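Local coordinates for protein retinol dehydratase (Spodoptera frugiperda, PDB 1FMJ) that binds retinol and adenosine-3',5'-diphosphate and dehydrates retinol, on a fold related to that of the sulfotransferases, at residues Thr77-Leu82 / Val181-Asp186; Ala69-Ser74 / Phe228-Glu233. All coordinates share one frame; numbering follows the deposited sequence.

How the contacts relate
Of the segments described, 69-74 comes first along the chain. It starts in strand 66-70 and continues into the loop that leads to helix 76-87, which carries segment 77-82. Ninety-eight residues later the chain returns to 181-186 on strand 179-184, and contact 1 closes that loop. Further on, helix 227-235 brings 228-233 back to 69-74 and closes contact 2. The larger loop of contact 2 therefore encloses that of contact 1, and the two do not cross. Strands 66-70 and 179-184 are neighbours in the parallel sheet. Helix 76-87 packs on one face of it and helix 227-235 on the other. Both contacts also reach A3P.

Contact 1. Residues Thr77-Leu82 / Val181-Asp186. With A3P (adenosine-3'-5'-diphosphate), chain G.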
# COMPACT_ATOMS: atom_id res chain seq x y z
N THR A 77 6.33 -3.81 -0.61
CA THR A 77 6.87 -5.07 -0.09
C THR A 77 8.38 -5.17 -0.26
O THR A 77 9.08 -5.53 0.69
CB THR A 77 6.21 -6.28 -0.76
OG1 THR A 77 4.79 -6.09 -0.80
CG2 THR A 77 6.50 -7.55 0.05
N MET A 78 8.88 -4.87 -1.45
CA MET A 78 10.31 -4.91 -1.74
C MET A 78 11.04 -4.02 -0.75
O MET A 78 11.99 -4.44 -0.10
CB MET A 78 10.61 -4.35 -3.13
CG MET A 78 9.93 -5.04 -4.26
SD MET A 78 10.19 -4.12 -5.75
CE MET A 78 11.94 -4.47 -6.04
N THR A 79 10.58 -2.78 -0.69
CA THR A 79 11.16 -1.77 0.19
C THR A 79 11.15 -2.24 1.64
O THR A 79 12.14 -2.07 2.35
CB THR A 79 10.38 -0.45 0.09
OG1 THR A 79 10.30 -0.04 -1.28
CG2 THR A 79 11.08 0.65 0.90
N GLN A 80 10.04 -2.83 2.08
CA GLN A 80 9.97 -3.31 3.45
C GLN A 80 11.06 -4.32 3.74
O GLN A 80 11.68 -4.30 4.80
CB GLN A 80 8.62 -3.97 3.73
CG GLN A 80 7.49 -2.99 3.91
CD GLN A 80 6.17 -3.68 4.13
OE1 GLN A 80 5.96 -4.31 5.16
NE2 GLN A 80 5.28 -3.57 3.15
N GLU A 81 11.29 -5.22 2.80
CA GLU A 81 12.31 -6.26 2.97
C GLU A 81 13.69 -5.66 3.00
O GLU A 81 14.50 -5.99 3.88
CB GLU A 81 12.21 -7.29 1.85
CG GLU A 81 13.14 -8.49 2.02
CD GLU A 81 12.73 -9.44 3.14
OE1 GLU A 81 13.39 -10.48 3.30
OE2 GLU A 81 11.74 -9.15 3.86
N LEU A 82 13.98 -4.78 2.04
CA LEU A 82 15.28 -4.12 1.98
C LEU A 82 15.54 -3.38 3.28
O LEU A 82 16.58 -3.56 3.92
CB LEU A 82 15.33 -3.13 0.82
CG LEU A 82 15.29 -3.70 -0.59
CD1 LEU A 82 15.22 -2.55 -1.61
CD2 LEU A 82 16.51 -4.56 -0.82
N VAL A 181 10.42 6.03 3.93
CA VAL A 181 10.80 5.75 2.55
C VAL A 181 9.47 5.67 1.82
O VAL A 181 8.64 4.82 2.13
CB VAL A 181 11.54 4.41 2.39
CG1 VAL A 181 11.97 4.23 0.94
CG2 VAL A 181 12.77 4.39 3.30
N TYR A 182 9.26 6.57 0.87
CA TYR A 182 8.01 6.58 0.14
C TYR A 182 8.24 6.15 -1.29
O TYR A 182 9.11 6.66 -1.99
CB TYR A 182 7.40 7.98 0.17
CG TYR A 182 6.09 8.10 -0.57
CD1 TYR A 182 4.88 8.08 0.12
CD2 TYR A 182 6.06 8.26 -1.95
CE1 TYR A 182 3.66 8.23 -0.56
CE2 TYR A 182 4.86 8.40 -2.64
CZ TYR A 182 3.66 8.39 -1.93
OH TYR A 182 2.48 8.58 -2.61
N LEU A 183 7.43 5.18 -1.72
CA LEU A 183 7.53 4.66 -3.07
C LEU A 183 6.40 5.15 -3.97
O LEU A 183 5.23 5.21 -3.54
CB LEU A 183 7.53 3.13 -3.05
CG LEU A 183 8.89 2.44 -3.15
CD1 LEU A 183 9.53 2.75 -4.50
CD2 LEU A 183 9.79 2.89 -2.01
N ALA A 184 6.76 5.51 -5.19
CA ALA A 184 5.83 5.97 -6.22
C ALA A 184 6.08 5.11 -7.44
O ALA A 184 7.18 4.58 -7.62
CB ALA A 184 6.06 7.44 -6.55
N ARG A 185 5.07 4.96 -8.28
CA ARG A 185 5.18 4.13 -9.47
C ARG A 185 4.22 4.69 -10.52
O ARG A 185 3.20 5.28 -10.17
CB ARG A 185 4.78 2.70 -9.11
CG ARG A 185 4.93 1.67 -10.23
CD ARG A 185 4.38 0.32 -9.79
NE ARG A 185 4.59 -0.70 -10.82
CZ ARG A 185 4.13 -1.94 -10.75
NH1 ARG A 185 3.43 -2.36 -9.69
NH2 ARG A 185 4.39 -2.78 -11.75
N ASP A 186 4.55 4.50 -11.79
CA ASP A 186 3.70 4.97 -12.89
C ASP A 186 2.27 4.60 -12.50
O ASP A 186 2.00 3.43 -12.24
CB ASP A 186 4.10 4.26 -14.18
CG ASP A 186 3.39 4.81 -15.40
OD1 ASP A 186 2.15 5.00 -15.37
OD2 ASP A 186 4.09 5.06 -16.40
P1 A3P G . 2.75 -6.04 -10.24
O1P A3P G . 1.33 -6.24 -9.91
O2P A3P G . 3.44 -7.33 -10.49
O3P A3P G . 2.89 -5.17 -11.42
P2 A3P G . 3.21 -3.35 -3.17
O4P A3P G . 4.18 -4.16 -2.41
O5P A3P G . 3.33 -1.92 -2.82
O6P A3P G . 1.82 -3.84 -2.90
O5' A3P G . 3.51 -3.51 -4.71
C5' A3P G . 3.44 -4.77 -5.36
C4' A3P G . 4.04 -4.69 -6.77
O4' A3P G . 5.48 -4.90 -6.65
C3' A3P G . 3.54 -5.81 -7.68
O3' A3P G . 3.47 -5.31 -9.03
C2' A3P G . 4.58 -6.89 -7.41
O2' A3P G . 4.60 -8.02 -8.27
C1' A3P G . 5.85 -6.06 -7.41
N9 A3P G . 6.98 -6.74 -6.77
C8 A3P G . 7.03 -7.42 -5.56
N7 A3P G . 8.19 -7.93 -5.26
C5 A3P G . 8.98 -7.58 -6.35
C6 A3P G . 10.36 -7.81 -6.68
N6 A3P G . 11.20 -8.49 -5.89
N1 A3P G . 10.85 -7.31 -7.88
C2 A3P G . 10.02 -6.60 -8.72
N3 A3P G . 8.70 -6.32 -8.52
C4 A3P G . 8.24 -6.84 -7.30
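Thr79 of helix 76-87 packs on Val181 and Leu183 of strand 179-184, while the residues just before it hold A3P. Thr77, in the first turn, grips one oxygen of the 5'-phosphate twice. Its backbone N donates to A3P O4P at 2.8 Å, nearly straight at 167°, and its OG1 donates to the same O4P at 2.6 Å. The helix N terminus would probably add to the pull on this anion. Met78 lies over one face of the adenine. Its CG sits 3.4 Å from A3P C5, and a bend at chi3 (72°) carries CE over the six-membered ring, 3.6 Å from A3P N1. With an alanine here, that face would probably lose its cover and the purine would be freer to tilt. Thr79 comes next, with CG2 3.7 Å from Val181 CG1. Its OG1 is pressed tightly against Leu183 CD2 and finds its polar partners in Tyr251 OH and Gly75 O. Beyond the strand end, Arg185 stretches out fully and meets the 3'-phosphate with the edge of its guanidinium. Its NH2 donates to A3P O3P at 2.8 Å, and its NH1 donates to A3P O3' at 3.0 Å and also to Arg73 O. A helix start on the 5'-phosphate and an arginine on the 3'-phosphate are typical of the nucleotide site of sulfotransferases.

Contact 2. Residues Ala69-Ser74 / Phe228-Glu233; sequences ASYQRS and FEHVKE. With A3P (adenosine-3'-5'-diphosphate), chain G.
Tyr71 and His230 form a T-shaped pair. The tyrosine edge is turned toward the imidazole face, with planes at 83° and centroids 5.8 Å apart. The nearest ring atoms are Tyr71 CD1 and His230 CD2, at 4.1 Å. With chi1 at -166°, CG lies opposite the backbone N, which carries the His230 ring from the helix to Ser70 and Tyr71. There Tyr71 CA lies over one face and His230 CE1 is 3.6 Å from Ser70 O. Both imidazole nitrogens are engaged further out: ND1 with Tyr182 OH, NE2 with His164 O. His164 itself lines the retinol pocket. Tyr71 OH is held by Thr223 O. In the loop, Ser74 OG donates to Tyr71 O at 2.7 Å, from 36° above the carbonyl plane, and ties the turn together. The Arg73 chain, bent at chi2 and chi3, sets one guanidinium face against A3P C5'. Its NH1 gives A3P O6P a weak bond of 3.0 Å, while NE and NH2 are steadied by Ser193 OG and Phe310 O. Ser74 N approaches A3P O5P at 3.2 Å. A loop leaving a central parallel strand and wrapping the 5'-phosphate is the P-loop-like phosphate-binding element of the sulfotransferase fold.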
# COMPACT_ATOMS: atom_id res chain seq x y z
N ALA A 69 6.02 3.94 3.26
CA ALA A 69 4.73 4.44 2.81
C ALA A 69 4.66 4.48 1.30
O ALA A 69 5.69 4.46 0.62
CB ALA A 69 4.50 5.84 3.39
N SER A 70 3.45 4.53 0.78
CA SER A 70 3.27 4.55 -0.67
C SER A 70 1.81 4.45 -1.01
O SER A 70 0.98 4.15 -0.15
CB SER A 70 3.92 3.31 -1.27
OG SER A 70 3.23 2.17 -0.81
N TYR A 71 1.49 4.72 -2.27
CA TYR A 71 0.12 4.50 -2.70
C TYR A 71 0.27 2.99 -2.99
O TYR A 71 1.29 2.57 -3.54
CB TYR A 71 -0.23 5.23 -3.99
CG TYR A 71 -1.62 4.85 -4.40
CD1 TYR A 71 -2.73 5.46 -3.81
CD2 TYR A 71 -1.84 3.77 -5.25
CE1 TYR A 71 -4.02 4.98 -4.03
CE2 TYR A 71 -3.12 3.28 -5.48
CZ TYR A 71 -4.20 3.88 -4.86
OH TYR A 71 -5.45 3.34 -5.02
N GLN A 72 -0.73 2.19 -2.64
CA GLN A 72 -0.61 0.74 -2.83
C GLN A 72 -0.19 0.23 -4.21
O GLN A 72 -0.51 0.83 -5.24
CB GLN A 72 -1.92 0.04 -2.43
CG GLN A 72 -3.14 0.44 -3.26
CD GLN A 72 -4.25 -0.60 -3.18
OE1 GLN A 72 -4.52 -1.32 -4.14
NE2 GLN A 72 -4.89 -0.69 -2.02
N ARG A 73 0.54 -0.88 -4.19
CA ARG A 73 1.03 -1.57 -5.38
C ARG A 73 2.13 -0.79 -6.09
O ARG A 73 2.31 -0.92 -7.30
CB ARG A 73 -0.14 -1.84 -6.34
CG ARG A 73 -1.30 -2.58 -5.68
CD ARG A 73 -0.84 -3.84 -4.94
NE ARG A 73 -0.55 -4.97 -5.83
CZ ARG A 73 0.07 -6.08 -5.43
NH1 ARG A 73 0.46 -6.19 -4.18
NH2 ARG A 73 0.27 -7.09 -6.28
N SER A 74 2.86 0.00 -5.33
CA SER A 74 3.94 0.81 -5.88
C SER A 74 5.33 0.32 -5.51
O SER A 74 6.31 0.99 -5.81
CB SER A 74 3.79 2.26 -5.41
OG SER A 74 2.58 2.81 -5.88
N PHE A 228 -2.72 11.35 -7.41
CA PHE A 228 -1.71 12.40 -7.43
C PHE A 228 -1.59 13.25 -6.17
O PHE A 228 -0.50 13.73 -5.86
CB PHE A 228 -1.89 13.28 -8.65
CG PHE A 228 -1.37 12.66 -9.91
CD1 PHE A 228 -2.24 12.11 -10.84
CD2 PHE A 228 -0.00 12.60 -10.14
CE1 PHE A 228 -1.75 11.51 -11.99
CE2 PHE A 228 0.49 12.00 -11.29
CZ PHE A 228 -0.38 11.46 -12.22
N GLU A 229 -2.68 13.43 -5.44
CA GLU A 229 -2.60 14.20 -4.20
C GLU A 229 -1.77 13.41 -3.20
O GLU A 229 -1.02 13.97 -2.40
CB GLU A 229 -3.99 14.47 -3.63
CG GLU A 229 -4.86 15.38 -4.50
CD GLU A 229 -4.09 16.60 -5.00
OE1 GLU A 229 -3.40 17.23 -4.17
OE2 GLU A 229 -4.18 16.92 -6.21
N HIS A 230 -1.89 12.09 -3.26
CA HIS A 230 -1.15 11.20 -2.36
C HIS A 230 0.35 11.33 -2.66
O HIS A 230 1.16 11.57 -1.75
CB HIS A 230 -1.62 9.75 -2.57
CG HIS A 230 -1.18 8.79 -1.51
ND1 HIS A 230 0.14 8.55 -1.22
CD2 HIS A 230 -1.90 7.97 -0.70
CE1 HIS A 230 0.23 7.62 -0.29
NE2 HIS A 230 -1.00 7.25 0.04
N VAL A 231 0.71 11.22 -3.93
CA VAL A 231 2.10 11.34 -4.34
C VAL A 231 2.67 12.73 -4.10
O VAL A 231 3.78 12.87 -3.59
CB VAL A 231 2.27 11.03 -5.84
CG1 VAL A 231 3.74 11.23 -6.25
CG2 VAL A 231 1.82 9.61 -6.14
N LYS A 232 1.92 13.76 -4.49
CA LYS A 232 2.40 15.13 -4.33
C LYS A 232 2.76 15.49 -2.89
O LYS A 232 3.74 16.19 -2.65
CB LYS A 232 1.38 16.12 -4.89
CG LYS A 232 1.24 16.00 -6.40
CD LYS A 232 0.45 17.14 -7.00
CE LYS A 232 0.47 17.05 -8.51
NZ LYS A 232 -0.14 18.25 -9.13
N GLU A 233 1.99 15.01 -1.93
CA GLU A 233 2.27 15.30 -0.52
C GLU A 233 3.63 14.79 -0.10
O GLU A 233 4.32 15.44 0.69
CB GLU A 233 1.20 14.68 0.37
CG GLU A 233 -0.05 15.51 0.50
CD GLU A 233 -0.98 14.95 1.56
OE1 GLU A 233 -0.45 14.38 2.54
OE2 GLU A 233 -2.22 15.09 1.43
P1 A3P G . 2.75 -6.04 -10.24
O1P A3P G . 1.33 -6.24 -9.91
O2P A3P G . 3.44 -7.33 -10.49
O3P A3P G . 2.89 -5.17 -11.42
P2 A3P G . 3.21 -3.35 -3.17
O4P A3P G . 4.18 -4.16 -2.41
O5P A3P G . 3.33 -1.92 -2.82
O6P A3P G . 1.82 -3.84 -2.90
O5' A3P G . 3.51 -3.51 -4.71
C5' A3P G . 3.44 -4.77 -5.36
C4' A3P G . 4.04 -4.69 -6.77
O4' A3P G . 5.48 -4.90 -6.65
C3' A3P G . 3.54 -5.81 -7.68
O3' A3P G . 3.47 -5.31 -9.03
C2' A3P G . 4.58 -6.89 -7.41
O2' A3P G . 4.60 -8.02 -8.27
C1' A3P G . 5.85 -6.06 -7.41
N9 A3P G . 6.98 -6.74 -6.77
C8 A3P G . 7.03 -7.42 -5.56
N7 A3P G . 8.19 -7.93 -5.26
C5 A3P G . 8.98 -7.58 -6.35
C6 A3P G . 10.36 -7.81 -6.68
N6 A3P G . 11.20 -8.49 -5.89
N1 A3P G . 10.85 -7.31 -7.88
C2 A3P G . 10.02 -6.60 -8.72
N3 A3P G . 8.70 -6.32 -8.52
C4 A3P G . 8.24 -6.84 -7.30